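Local coordinates for protein dihydroorotase (Saccharomyces cerevisiae S288C, PDB 6L0A) that catalyses the reversible cyclisation of N-carbamoyl-L-aspartate to (S)-dihydroorotate, the third step of de novo pyrimidine biosynthesis, using two zinc ions per subunit, at residues His16-Ala21 with Asp258-Pro263; Gly276-Ser281 with Ile344-Phe349; Met41-Pro46 with Val104-Ala109. All coordinates share one frame; numbering follows the deposited sequence.

Interactions 1 and 3 meet at the bound malate and share the work of holding it. Residues 16-21 and 258-263 bind a zinc ion through His16 and Asp258 and bring up Arg18 and His262, while residues 41-46 and 104-109 add Asn43, Thr105 and Thr106; the two centres lie about 11 Å apart. They also touch directly, His16 CE1 packing 3.4 Å from Met41 CB. Interaction 2 adjoins interaction 1, its centre about 9 Å away, and is joined to it by Ala260 N and Val277 O, 2.8 Å apart, and by Ser259 OG and Ser279 N. Interactions 2 and 3 do not touch, although Gly276 of interaction 2 still lines the malate pocket.

Interaction 1. Residues His16-Ala21 with Asp258-Pro263. With ZN (zinc ion), chain K; LMR ((2S)-2-hydroxybutanedioic acid), chain M.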
ATOM      1  N   HIS C  16     -16.559  -7.676 -13.614  1.00 11.95           N
ATOM      2  CA  HIS C  16     -17.016  -8.584 -12.567  1.00 10.32           C
ATOM      3  C   HIS C  16     -18.423  -8.188 -12.134  1.00 13.11           C
ATOM      4  O   HIS C  16     -18.642  -7.045 -11.713  1.00 14.12           O
ATOM      5  CB  HIS C  16     -16.076  -8.544 -11.350  1.00 13.87           C
ATOM      6  CG  HIS C  16     -14.684  -9.024 -11.635  1.00 12.68           C
ATOM      7  ND1 HIS C  16     -14.317 -10.350 -11.537  1.00 14.31           N
ATOM      8  CD2 HIS C  16     -13.573  -8.351 -12.022  1.00 14.73           C
ATOM      9  CE1 HIS C  16     -13.038 -10.472 -11.858  1.00 12.82           C
ATOM     10  NE2 HIS C  16     -12.563  -9.273 -12.157  1.00 15.42           N
ATOM     11  N   VAL C  17     -19.373  -9.126 -12.207  1.00 15.36           N
ATOM     12  CA  VAL C  17     -20.724  -8.879 -11.708  1.00 19.12           C
ATOM     13  C   VAL C  17     -21.134  -9.844 -10.608  1.00 17.56           C
ATOM     14  O   VAL C  17     -22.267  -9.759 -10.123  1.00 18.32           O
ATOM     15  CB  VAL C  17     -21.782  -8.892 -12.835  1.00 15.03           C
ATOM     16  CG1 VAL C  17     -21.588  -7.705 -13.785  1.00 13.31           C
ATOM     17  CG2 VAL C  17     -21.757 -10.219 -13.575  1.00 16.19           C
ATOM     18  N   ARG C  18     -20.257 -10.757 -10.193  1.00 16.64           N
ATOM     19  CA  ARG C  18     -20.493 -11.600  -9.006  1.00 17.17           C
ATOM     20  C   ARG C  18     -21.757 -12.449  -9.222  1.00 20.08           C
ATOM     21  O   ARG C  18     -22.082 -12.835 -10.355  1.00 16.84           O
ATOM     22  CB  ARG C  18     -20.538 -10.739  -7.740  1.00 16.90           C
ATOM     23  CG  ARG C  18     -19.458  -9.668  -7.629  1.00 18.99           C
ATOM     24  CD  ARG C  18     -18.074 -10.278  -7.528  1.00 17.53           C
ATOM     25  NE  ARG C  18     -17.113  -9.269  -7.082  1.00 18.30           N
ATOM     26  CZ  ARG C  18     -15.799  -9.354  -7.267  1.00 17.90           C
ATOM     27  NH1 ARG C  18     -15.272 -10.409  -7.889  1.00 14.27           N
ATOM     28  NH2 ARG C  18     -15.016  -8.373  -6.833  1.00 14.95           N
ATOM     29  N   GLU C  19     -22.465 -12.762  -8.127  1.00 20.59           N
ATOM     30  CA  GLU C  19     -23.666 -13.592  -8.161  1.00 19.85           C
ATOM     31  C   GLU C  19     -24.691 -13.028  -7.177  1.00 22.44           C
ATOM     32  O   GLU C  19     -24.449 -12.020  -6.505  1.00 19.82           O
ATOM     33  CB  GLU C  19     -23.331 -15.054  -7.845  1.00 23.52           C
ATOM     34  CG  GLU C  19     -22.599 -15.792  -8.968  1.00 26.45           C
ATOM     35  CD  GLU C  19     -22.608 -17.305  -8.792  1.00 35.63           C
ATOM     36  OE1 GLU C  19     -21.703 -17.842  -8.107  1.00 32.42           O
ATOM     37  OE2 GLU C  19     -23.524 -17.960  -9.342  1.00 33.89           O
ATOM     38  N   GLY C  20     -25.862 -13.669  -7.113  1.00 21.36           N
ATOM     39  CA  GLY C  20     -26.856 -13.317  -6.101  1.00 21.36           C
ATOM     40  C   GLY C  20     -27.246 -11.850  -6.093  1.00 22.02           C
ATOM     41  O   GLY C  20     -27.376 -11.203  -7.138  1.00 22.02           O
ATOM     42  N   ALA C  21     -27.434 -11.313  -4.885  1.00 25.51           N
ATOM     43  CA  ALA C  21     -27.910  -9.937  -4.745  1.00 21.04           C
ATOM     44  C   ALA C  21     -26.913  -8.934  -5.304  1.00 21.20           C
ATOM     45  O   ALA C  21     -27.309  -7.915  -5.884  1.00 20.67           O
ATOM     46  CB  ALA C  21     -28.202  -9.619  -3.275  1.00 24.97           C
ATOM     47  N   ASP C 258     -12.030  -3.774 -15.173  1.00 11.42           N
ATOM     48  CA  ASP C 258     -11.844  -4.605 -13.987  1.00 11.70           C
ATOM     49  C   ASP C 258     -12.659  -4.056 -12.823  1.00 14.21           C
ATOM     50  O   ASP C 258     -12.209  -4.039 -11.677  1.00 12.28           O
ATOM     51  CB  ASP C 258     -10.365  -4.727 -13.601  1.00 14.73           C
ATOM     52  CG  ASP C 258     -10.122  -5.864 -12.627  1.00 18.77           C
ATOM     53  OD1 ASP C 258     -11.007  -6.736 -12.538  1.00 15.19           O
ATOM     54  OD2 ASP C 258      -9.086  -5.870 -11.915  1.00 18.98           O
ATOM     55  N   SER C 259     -13.865  -3.566 -13.119  1.00 11.23           N
ATOM     56  CA  SER C 259     -14.747  -3.171 -12.027  1.00 13.97           C
ATOM     57  C   SER C 259     -15.037  -4.390 -11.158  1.00 15.43           C
ATOM     58  O   SER C 259     -15.489  -5.427 -11.657  1.00 13.08           O
ATOM     59  CB  SER C 259     -16.037  -2.557 -12.566  1.00 14.15           C
ATOM     60  OG  SER C 259     -16.918  -2.265 -11.495  1.00 17.15           O
ATOM     61  N   ALA C 260     -14.756  -4.268  -9.858  1.00 11.79           N
ATOM     62  CA  ALA C 260     -14.735  -5.395  -8.930  1.00 14.36           C
ATOM     63  C   ALA C 260     -15.553  -5.018  -7.706  1.00 17.35           C
ATOM     64  O   ALA C 260     -15.024  -4.429  -6.754  1.00 18.23           O
ATOM     65  CB  ALA C 260     -13.306  -5.757  -8.534  1.00 15.83           C
ATOM     66  N   PRO C 261     -16.846  -5.350  -7.691  1.00 16.01           N
ATOM     67  CA  PRO C 261     -17.709  -4.934  -6.572  1.00 17.76           C
ATOM     68  C   PRO C 261     -17.397  -5.707  -5.295  1.00 16.68           C
ATOM     69  O   PRO C 261     -17.335  -6.938  -5.294  1.00 17.07           O
ATOM     70  CB  PRO C 261     -19.126  -5.241  -7.079  1.00 18.91           C
ATOM     71  CG  PRO C 261     -18.983  -5.570  -8.544  1.00 19.14           C
ATOM     72  CD  PRO C 261     -17.590  -6.056  -8.746  1.00 19.27           C
ATOM     73  N   HIS C 262     -17.226  -4.969  -4.198  1.00 17.73           N
ATOM     74  CA  HIS C 262     -17.138  -5.560  -2.876  1.00 18.57           C
ATOM     75  C   HIS C 262     -18.040  -4.798  -1.915  1.00 15.26           C
ATOM     76  O   HIS C 262     -18.098  -3.564  -1.963  1.00 20.42           O
ATOM     77  CB  HIS C 262     -15.698  -5.525  -2.342  1.00 17.83           C
ATOM     78  CG  HIS C 262     -14.763  -6.404  -3.100  1.00 14.59           C
ATOM     79  ND1 HIS C 262     -14.756  -7.772  -2.960  1.00 14.28           N
ATOM     80  CD2 HIS C 262     -13.809  -6.111  -4.014  1.00 16.61           C
ATOM     81  CE1 HIS C 262     -13.835  -8.290  -3.754  1.00 14.04           C
ATOM     82  NE2 HIS C 262     -13.256  -7.303  -4.412  1.00 12.56           N
ATOM     83  N   PRO C 263     -18.757  -5.504  -1.047  1.00 18.78           N
ATOM     84  CA  PRO C 263     -19.484  -4.810   0.018  1.00 22.40           C
ATOM     85  C   PRO C 263     -18.493  -4.100   0.922  1.00 20.10           C
ATOM     86  O   PRO C 263     -17.373  -4.569   1.139  1.00 21.45           O
ATOM     87  CB  PRO C 263     -20.215  -5.938   0.746  1.00 21.31           C
ATOM     88  CG  PRO C 263     -19.408  -7.156   0.470  1.00 25.94           C
ATOM     89  CD  PRO C 263     -18.770  -6.961  -0.878  1.00 17.01           C
TER
HETATM   90 ZN    ZN K 401     -10.653  -8.705 -13.003  1.00 50.54          ZN
HETATM   91  C1  LMR M 403      -8.791  -8.748  -9.837  1.00 29.84           C
HETATM   92  O1A LMR M 403      -9.050  -8.476 -11.040  1.00 25.15           O
HETATM   93  O1B LMR M 403      -7.593  -8.948  -9.553  1.00 19.55           O
HETATM   94  C2  LMR M 403      -9.876  -8.852  -8.739  1.00 23.39           C
HETATM   95  O2  LMR M 403      -9.770  -7.921  -7.679  1.00 22.49           O
HETATM   96  C3  LMR M 403     -11.214  -8.502  -9.298  1.00 30.64           C
HETATM   97  C4  LMR M 403     -12.104  -9.217  -8.308  1.00 17.56           C
HETATM   98  O4A LMR M 403     -12.207  -8.852  -7.086  1.00 14.00           O
HETATM   99  O4B LMR M 403     -12.694 -10.190  -8.797  1.00 17.06           O
HETATM  100  O   HOH W   1     -18.728  -4.205 -11.889  1.00 15.95           O
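His16 and Asp258 come together on one zinc ion, His16 NE2 at 2.2 Å and Asp258 OD1 at 2.0 Å. The imidazole and carboxylate planes are 51° apart, with OD1 in the plane of the ring at its edge. Asp258 CB leads away from the other segment, but CG anti to the backbone N (chi1 -165°) starts the carboxylate back toward the metal. Malate O1A is a further ligand, 2.5 Å from the zinc, and His14 shares the same ion. Malate O4B lies over one face of the His16 ring, offset toward its rim, while on the backbone His16 N donates to Ser259 O.

The guanidinium of Arg18 grips Pro261 O side-on. NE reaches that oxygen at 2.9 Å, in the carbonyl plane and on a lone pair; NH2 adds a second bond from above the plane. Malate is held by the same group: NH1 donates to O4B at 2.7 Å, and NH2 to O4A at 2.9 Å, almost straight at 169°. NH2 also stands above one face of the His262 ring, offset toward the rim. His262 NE2 gives O4A a weak bond and has Ala275 O as its stronger partner.

One malate carboxylate is thus bound to metal while the other meets a guanidinium whose rotation is fixed by Pro261 O, an arrangement consistent with a pocket built for a dicarboxylate such as N-carbamoyl-L-aspartate.

Interaction 2. Residues Gly276-Ser281 with Ile344-Phe349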
ATOM      1  N   GLY C 276      -9.913  -4.772  -5.168  1.00 14.21           N
ATOM      2  CA  GLY C 276     -10.827  -4.397  -6.232  1.00 12.78           C
ATOM      3  C   GLY C 276     -11.429  -3.018  -6.094  1.00 15.84           C
ATOM      4  O   GLY C 276     -11.795  -2.581  -4.993  1.00 14.32           O
ATOM      5  N   VAL C 277     -11.547  -2.329  -7.227  1.00 10.78           N
ATOM      6  CA  VAL C 277     -12.153  -1.008  -7.312  1.00 12.34           C
ATOM      7  C   VAL C 277     -13.446  -1.154  -8.099  1.00 14.57           C
ATOM      8  O   VAL C 277     -13.474  -1.853  -9.118  1.00 13.54           O
ATOM      9  CB  VAL C 277     -11.199  -0.006  -7.990  1.00 14.25           C
ATOM     10  CG1 VAL C 277     -11.923   1.319  -8.313  1.00 13.72           C
ATOM     11  CG2 VAL C 277      -9.946   0.235  -7.106  1.00 14.39           C
ATOM     12  N   TYR C 278     -14.515  -0.502  -7.627  1.00 15.81           N
ATOM     13  CA  TYR C 278     -15.816  -0.555  -8.295  1.00 13.23           C
ATOM     14  C   TYR C 278     -15.990   0.678  -9.175  1.00 17.53           C
ATOM     15  O   TYR C 278     -16.217   1.785  -8.672  1.00 19.92           O
ATOM     16  CB  TYR C 278     -16.966  -0.651  -7.295  1.00 17.54           C
ATOM     17  CG  TYR C 278     -18.289  -0.574  -8.022  1.00 17.43           C
ATOM     18  CD1 TYR C 278     -18.760  -1.660  -8.740  1.00 16.51           C
ATOM     19  CD2 TYR C 278     -19.030   0.604  -8.044  1.00 20.90           C
ATOM     20  CE1 TYR C 278     -19.969  -1.597  -9.446  1.00 17.47           C
ATOM     21  CE2 TYR C 278     -20.243   0.683  -8.753  1.00 21.22           C
ATOM     22  CZ  TYR C 278     -20.695  -0.420  -9.455  1.00 19.10           C
ATOM     23  OH  TYR C 278     -21.894  -0.351 -10.156  1.00 20.04           O
ATOM     24  N   SER C 279     -15.945   0.479 -10.491  1.00 15.00           N
ATOM     25  CA  SER C 279     -16.033   1.582 -11.431  1.00 15.34           C
ATOM     26  C   SER C 279     -17.214   1.472 -12.392  1.00 18.04           C
ATOM     27  O   SER C 279     -17.373   2.355 -13.243  1.00 18.35           O
ATOM     28  CB  SER C 279     -14.730   1.701 -12.238  1.00 16.66           C
ATOM     29  OG  SER C 279     -14.445   0.489 -12.916  1.00 16.27           O
ATOM     30  N   GLN C 280     -18.049   0.436 -12.283  1.00 14.90           N
ATOM     31  CA  GLN C 280     -19.037   0.177 -13.339  1.00 15.54           C
ATOM     32  C   GLN C 280     -20.021   1.331 -13.492  1.00 20.58           C
ATOM     33  O   GLN C 280     -20.347   1.722 -14.620  1.00 16.21           O
ATOM     34  CB  GLN C 280     -19.796  -1.112 -13.061  1.00 17.28           C
ATOM     35  CG  GLN C 280     -20.315  -1.775 -14.326  1.00 14.88           C
ATOM     36  CD  GLN C 280     -19.191  -2.416 -15.115  1.00 15.65           C
ATOM     37  OE1 GLN C 280     -18.611  -3.407 -14.677  1.00 18.48           O
ATOM     38  NE2 GLN C 280     -18.849  -1.831 -16.265  1.00 14.45           N
ATOM     39  N   SER C 281     -20.502   1.887 -12.374  1.00 20.23           N
ATOM     40  CA  SER C 281     -21.593   2.867 -12.413  1.00 21.17           C
ATOM     41  C   SER C 281     -21.248   4.129 -13.196  1.00 22.82           C
ATOM     42  O   SER C 281     -22.163   4.839 -13.641  1.00 22.92           O
ATOM     43  CB  SER C 281     -22.011   3.253 -10.990  1.00 21.88           C
ATOM     44  OG  SER C 281     -22.767   2.225 -10.358  1.00 18.90           O
ATOM     45  N   ILE C 344     -26.457  -4.412   0.903  1.00 33.71           N
ATOM     46  CA  ILE C 344     -25.233  -4.191   0.132  1.00 29.58           C
ATOM     47  C   ILE C 344     -25.015  -2.700  -0.069  1.00 30.62           C
ATOM     48  O   ILE C 344     -25.879  -2.008  -0.622  1.00 25.79           O
ATOM     49  CB  ILE C 344     -25.269  -4.922  -1.219  1.00 26.31           C
ATOM     50  CG1 ILE C 344     -25.327  -6.433  -0.990  1.00 26.10           C
ATOM     51  CG2 ILE C 344     -24.056  -4.547  -2.062  1.00 27.34           C
ATOM     52  CD1 ILE C 344     -25.437  -7.259  -2.277  1.00 29.01           C
ATOM     53  N   SER C 345     -23.852  -2.210   0.369  1.00 23.54           N
ATOM     54  CA  SER C 345     -23.364  -0.883   0.028  1.00 25.04           C
ATOM     55  C   SER C 345     -21.968  -1.014  -0.566  1.00 25.03           C
ATOM     56  O   SER C 345     -21.122  -1.710  -0.005  1.00 22.46           O
ATOM     57  CB  SER C 345     -23.320   0.028   1.256  1.00 30.55           C
ATOM     58  OG  SER C 345     -24.584   0.073   1.887  1.00 31.00           O
ATOM     59  N   ILE C 346     -21.735  -0.348  -1.693  1.00 25.54           N
ATOM     60  CA  ILE C 346     -20.438  -0.326  -2.359  1.00 22.64           C
ATOM     61  C   ILE C 346     -19.945   1.108  -2.393  1.00 25.12           C
ATOM     62  O   ILE C 346     -20.709   2.028  -2.710  1.00 26.80           O
ATOM     63  CB  ILE C 346     -20.519  -0.879  -3.795  1.00 24.62           C
ATOM     64  CG1 ILE C 346     -21.052  -2.303  -3.811  1.00 22.59           C
ATOM     65  CG2 ILE C 346     -19.152  -0.796  -4.486  1.00 23.52           C
ATOM     66  CD1 ILE C 346     -21.703  -2.642  -5.147  1.00 23.58           C
ATOM     67  N   ILE C 347     -18.663   1.304  -2.100  1.00 20.36           N
ATOM     68  CA  ILE C 347     -18.016   2.602  -2.258  1.00 22.26           C
ATOM     69  C   ILE C 347     -17.508   2.692  -3.695  1.00 25.57           C
ATOM     70  O   ILE C 347     -16.597   1.930  -4.064  1.00 23.83           O
ATOM     71  CB  ILE C 347     -16.877   2.794  -1.248  1.00 22.85           C
ATOM     72  CG1 ILE C 347     -17.318   2.331   0.146  1.00 25.47           C
ATOM     73  CG2 ILE C 347     -16.450   4.241  -1.228  1.00 24.95           C
ATOM     74  CD1 ILE C 347     -18.437   3.195   0.746  1.00 28.05           C
ATOM     75  N   PRO C 348     -18.054   3.579  -4.523  1.00 22.44           N
ATOM     76  CA  PRO C 348     -17.579   3.697  -5.903  1.00 18.78           C
ATOM     77  C   PRO C 348     -16.244   4.420  -5.986  1.00 23.78           C
ATOM     78  O   PRO C 348     -15.853   5.190  -5.100  1.00 20.63           O
ATOM     79  CB  PRO C 348     -18.685   4.513  -6.580  1.00 22.23           C
ATOM     80  CG  PRO C 348     -19.182   5.418  -5.450  1.00 23.43           C
ATOM     81  CD  PRO C 348     -19.125   4.555  -4.219  1.00 23.62           C
ATOM     82  N   PHE C 349     -15.546   4.155  -7.088  1.00 16.45           N
ATOM     83  CA  PHE C 349     -14.311   4.859  -7.391  1.00 17.58           C
ATOM     84  C   PHE C 349     -14.542   6.366  -7.413  1.00 21.76           C
ATOM     85  O   PHE C 349     -15.516   6.849  -8.003  1.00 19.29           O
ATOM     86  CB  PHE C 349     -13.778   4.380  -8.742  1.00 17.99           C
ATOM     87  CG  PHE C 349     -12.490   5.004  -9.150  1.00 18.33           C
ATOM     88  CD1 PHE C 349     -11.387   4.956  -8.315  1.00 16.53           C
ATOM     89  CD2 PHE C 349     -12.377   5.633 -10.382  1.00 14.87           C
ATOM     90  CE1 PHE C 349     -10.205   5.531  -8.695  1.00 18.94           C
ATOM     91  CE2 PHE C 349     -11.195   6.200 -10.776  1.00 20.35           C
ATOM     92  CZ  PHE C 349     -10.104   6.155  -9.931  1.00 19.37           C
TER
HETATM   93  O   HOH W   2     -14.225   1.441  -5.420  1.00 17.05           O
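The Tyr278 ring has Pro348 CA at its edge, near the ring plane, and the backbone N of Gln280 over the centre of one face, 3.9 Å above the plane. Ser281 OG is also in plane at the edge, hydrogen-bonded to Tyr278 OH at 2.7 Å, which ties down the phenol end of the ring. Ile346 CG2 approaches obliquely and touches Tyr278 CB and CG, both at 3.6 Å, the two side chains crossing at about a right angle.

The Phe349 ring is met obliquely by Val277 CG1, which packs 3.6 Å from Phe349 CB and also touches CG and CD1. Beyond this contact, Tyr286 meets the Phe349 ring edge-to-face and Phe215 lies against it too.

The backbones are joined directly: Phe349 N donates to Tyr278 O at 2.9 Å, a nearly straight bond of 165°. Water 2 makes a second link, accepting from Tyr278 N and donating to Ile347 O at 2.8 Å. Ile347 itself turns away from the other segment and packs on Tyr270 of the second subunit.

In this TIM-barrel-like amidohydrolase fold, the contact brings the later part of the long connection from strand 253-255 to helix 283-293, whose start carries the zinc ligand Asp258, against strand 345-346 of a small antiparallel pair with 338-339 and the residues just after it.

Interaction 3. Residues Met41-Pro46 with Val104-Ala109; sequences MPNLQP and VTTNSA. With LMR ((2S)-2-hydroxybutanedioic acid), chain M.
Asn43 faces Asn107 and Thr106 across the contact, and its side chain can be followed outward atom by atom. CB packs against Asn107, 3.8 Å from its O and a little farther from its CB. CG, placed between the backbone N and the carbonyl carbon (chi1 62°), lies near malate O4B and Thr106 O. OD1 comes close to His16 ND1, and ND2 donates twice: to malate O4B at 2.9 Å, nearly straight at 172°, and to Thr106 O at 3.0 Å, from above that carbonyl plane. These two bonds fix how the amide is turned.

Asn43 is the centre of an inverse gamma turn, and Thr105 to Ser108 form a type II beta turn, with Ser108 OG donating to Thr105 O. Both turns belong to loops that line the malate pocket of this amidohydrolase-superfamily enzyme. Thr105 OG1 bonds malate O1B at 2.5 Å; Thr106 OG1 bonds O4A, so the second turn reaches both carboxylates.

Asn107 uses both ends of its amide. ND2 donates to Asn43 O at 2.9 Å, with that oxygen in the amide plane. OD1 accepts from Gln45 NE2 at 2.9 Å, the donor standing above its carbonyl plane and the two amides turned 67° apart. Water 3 donates to both Leu44 O and Asn107 O, and Asn107 O also accepts from Tyr75 OH.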
ATOM      1  N   MET C  41     -15.971 -11.823 -16.289  1.00 11.69           N
ATOM      2  CA  MET C  41     -14.895 -12.637 -15.743  1.00 11.78           C
ATOM      3  C   MET C  41     -15.449 -13.817 -14.939  1.00 13.03           C
ATOM      4  O   MET C  41     -16.585 -13.779 -14.456  1.00 13.13           O
ATOM      5  CB  MET C  41     -13.982 -11.765 -14.889  1.00 13.72           C
ATOM      6  CG  MET C  41     -13.117 -10.807 -15.744  1.00 14.21           C
ATOM      7  SD  MET C  41     -12.046 -11.717 -16.865  1.00 19.38           S
ATOM      8  CE  MET C  41     -11.491 -10.488 -18.056  1.00 22.83           C
ATOM      9  N   PRO C  42     -14.650 -14.886 -14.770  1.00 12.55           N
ATOM     10  CA  PRO C  42     -15.211 -16.150 -14.272  1.00 12.29           C
ATOM     11  C   PRO C  42     -14.810 -16.560 -12.856  1.00 11.88           C
ATOM     12  O   PRO C  42     -14.986 -17.726 -12.482  1.00 13.39           O
ATOM     13  CB  PRO C  42     -14.658 -17.158 -15.282  1.00 12.30           C
ATOM     14  CG  PRO C  42     -13.262 -16.661 -15.502  1.00 12.15           C
ATOM     15  CD  PRO C  42     -13.363 -15.119 -15.452  1.00 12.20           C
ATOM     16  N   ASN C  43     -14.238 -15.657 -12.067  1.00 12.33           N
ATOM     17  CA  ASN C  43     -13.698 -16.043 -10.762  1.00 10.33           C
ATOM     18  C   ASN C  43     -14.809 -16.025  -9.705  1.00 13.39           C
ATOM     19  O   ASN C  43     -14.758 -15.339  -8.686  1.00 12.87           O
ATOM     20  CB  ASN C  43     -12.519 -15.148 -10.386  1.00 12.79           C
ATOM     21  CG  ASN C  43     -12.904 -13.694 -10.253  1.00 13.10           C
ATOM     22  OD1 ASN C  43     -13.874 -13.233 -10.868  1.00 14.13           O
ATOM     23  ND2 ASN C  43     -12.143 -12.947  -9.437  1.00 12.71           N
ATOM     24  N   LEU C  44     -15.841 -16.825  -9.982  1.00 14.15           N
ATOM     25  CA  LEU C  44     -16.885 -17.102  -9.012  1.00 19.05           C
ATOM     26  C   LEU C  44     -16.416 -18.169  -8.019  1.00 16.47           C
ATOM     27  O   LEU C  44     -15.305 -18.715  -8.115  1.00 15.43           O
ATOM     28  CB  LEU C  44     -18.159 -17.555  -9.724  1.00 15.72           C
ATOM     29  CG  LEU C  44     -18.684 -16.674 -10.866  1.00 19.35           C
ATOM     30  CD1 LEU C  44     -20.046 -17.156 -11.362  1.00 17.67           C
ATOM     31  CD2 LEU C  44     -18.780 -15.245 -10.420  1.00 17.58           C
ATOM     32  N   GLN C  45     -17.286 -18.462  -7.052  1.00 16.34           N
ATOM     33  CA  GLN C  45     -17.125 -19.575  -6.122  1.00 18.24           C
ATOM     34  C   GLN C  45     -18.269 -20.555  -6.349  1.00 17.67           C
ATOM     35  O   GLN C  45     -19.420 -20.236  -6.016  1.00 21.48           O
ATOM     36  CB  GLN C  45     -17.128 -19.093  -4.671  1.00 18.00           C
ATOM     37  CG  GLN C  45     -15.935 -18.234  -4.267  1.00 19.25           C
ATOM     38  CD  GLN C  45     -15.887 -18.007  -2.761  1.00 22.31           C
ATOM     39  OE1 GLN C  45     -16.571 -18.693  -1.995  1.00 25.09           O
ATOM     40  NE2 GLN C  45     -15.083 -17.044  -2.331  1.00 21.42           N
ATOM     41  N   PRO C  46     -18.029 -21.725  -6.949  1.00 19.71           N
ATOM     42  CA  PRO C  46     -16.768 -22.158  -7.545  1.00 17.01           C
ATOM     43  C   PRO C  46     -16.526 -21.433  -8.857  1.00 17.40           C
ATOM     44  O   PRO C  46     -17.472 -20.838  -9.381  1.00 16.96           O
ATOM     45  CB  PRO C  46     -16.984 -23.662  -7.788  1.00 18.02           C
ATOM     46  CG  PRO C  46     -18.273 -23.995  -7.137  1.00 23.32           C
ATOM     47  CD  PRO C  46     -19.070 -22.753  -7.111  1.00 23.75           C
ATOM     48  N   VAL C 104      -2.974 -14.593  -6.027  1.00 13.24           N
ATOM     49  CA  VAL C 104      -2.632 -13.189  -6.223  1.00 14.55           C
ATOM     50  C   VAL C 104      -3.829 -12.259  -6.020  1.00 16.45           C
ATOM     51  O   VAL C 104      -3.632 -11.089  -5.653  1.00 17.40           O
ATOM     52  CB  VAL C 104      -1.976 -13.012  -7.603  1.00 18.18           C
ATOM     53  CG1 VAL C 104      -1.828 -11.538  -7.973  1.00 20.47           C
ATOM     54  CG2 VAL C 104      -0.607 -13.686  -7.605  1.00 16.81           C
ATOM     55  N   THR C 105      -5.063 -12.740  -6.171  1.00 13.61           N
ATOM     56  CA  THR C 105      -6.189 -11.815  -6.111  1.00 14.52           C
ATOM     57  C   THR C 105      -7.468 -12.563  -5.728  1.00 13.42           C
ATOM     58  O   THR C 105      -7.433 -13.720  -5.298  1.00 13.01           O
ATOM     59  CB  THR C 105      -6.317 -11.063  -7.441  1.00 17.33           C
ATOM     60  OG1 THR C 105      -7.273 -10.010  -7.298  1.00 14.47           O
ATOM     61  CG2 THR C 105      -6.736 -11.996  -8.566  1.00 19.67           C
ATOM     62  N   THR C 106      -8.600 -11.877  -5.868  1.00 14.20           N
ATOM     63  CA  THR C 106      -9.891 -12.408  -5.436  1.00 14.63           C
ATOM     64  C   THR C 106     -10.217 -13.733  -6.110  1.00 11.96           C
ATOM     65  O   THR C 106     -10.171 -13.852  -7.336  1.00 11.86           O
ATOM     66  CB  THR C 106     -10.993 -11.400  -5.750  1.00 14.98           C
ATOM     67  OG1 THR C 106     -10.651 -10.131  -5.182  1.00 15.07           O
ATOM     68  CG2 THR C 106     -12.338 -11.884  -5.212  1.00 13.95           C
ATOM     69  N   ASN C 107     -10.603 -14.720  -5.297  1.00 12.83           N
ATOM     70  CA  ASN C 107     -11.045 -16.025  -5.799  1.00 13.68           C
ATOM     71  C   ASN C 107     -10.053 -16.609  -6.798  1.00 15.85           C
ATOM     72  O   ASN C 107     -10.430 -17.133  -7.849  1.00 15.82           O
ATOM     73  CB  ASN C 107     -12.441 -15.927  -6.412  1.00 15.77           C
ATOM     74  CG  ASN C 107     -13.502 -15.645  -5.375  1.00 20.09           C
ATOM     75  OD1 ASN C 107     -13.251 -15.786  -4.173  1.00 15.68           O
ATOM     76  ND2 ASN C 107     -14.697 -15.238  -5.825  1.00 15.28           N
ATOM     77  N   SER C 108      -8.765 -16.513  -6.465  1.00 11.16           N
ATOM     78  CA  SER C 108      -7.694 -17.022  -7.302  1.00  9.98           C
ATOM     79  C   SER C 108      -7.059 -18.278  -6.720  1.00 12.67           C
ATOM     80  O   SER C 108      -6.059 -18.760  -7.255  1.00 15.48           O
ATOM     81  CB  SER C 108      -6.616 -15.945  -7.506  1.00 12.79           C
ATOM     82  OG  SER C 108      -5.937 -15.662  -6.289  1.00 13.12           O
ATOM     83  N   ALA C 109      -7.606 -18.815  -5.627  1.00 14.40           N
ATOM     84  CA  ALA C 109      -6.935 -19.925  -4.957  1.00 17.95           C
ATOM     85  C   ALA C 109      -6.877 -21.159  -5.849  1.00 16.66           C
ATOM     86  O   ALA C 109      -5.954 -21.972  -5.725  1.00 16.58           O
ATOM     87  CB  ALA C 109      -7.631 -20.241  -3.631  1.00 14.48           C
TER
HETATM   88  C1  LMR M 403      -8.791  -8.748  -9.837  1.00 29.84           C
HETATM   89  O1A LMR M 403      -9.050  -8.476 -11.040  1.00 25.15           O
HETATM   90  O1B LMR M 403      -7.593  -8.948  -9.553  1.00 19.55           O
HETATM   91  C2  LMR M 403      -9.876  -8.852  -8.739  1.00 23.39           C
HETATM   92  O2  LMR M 403      -9.770  -7.921  -7.679  1.00 22.49           O
HETATM   93  C3  LMR M 403     -11.214  -8.502  -9.298  1.00 30.64           C
HETATM   94  C4  LMR M 403     -12.104  -9.217  -8.308  1.00 17.56           C
HETATM   95  O4A LMR M 403     -12.207  -8.852  -7.086  1.00 14.00           O
HETATM   96  O4B LMR M 403     -12.694 -10.190  -8.797  1.00 17.06           O
HETATM   97  O   HOH W   3     -12.641 -19.051  -7.793  1.00 26.58           O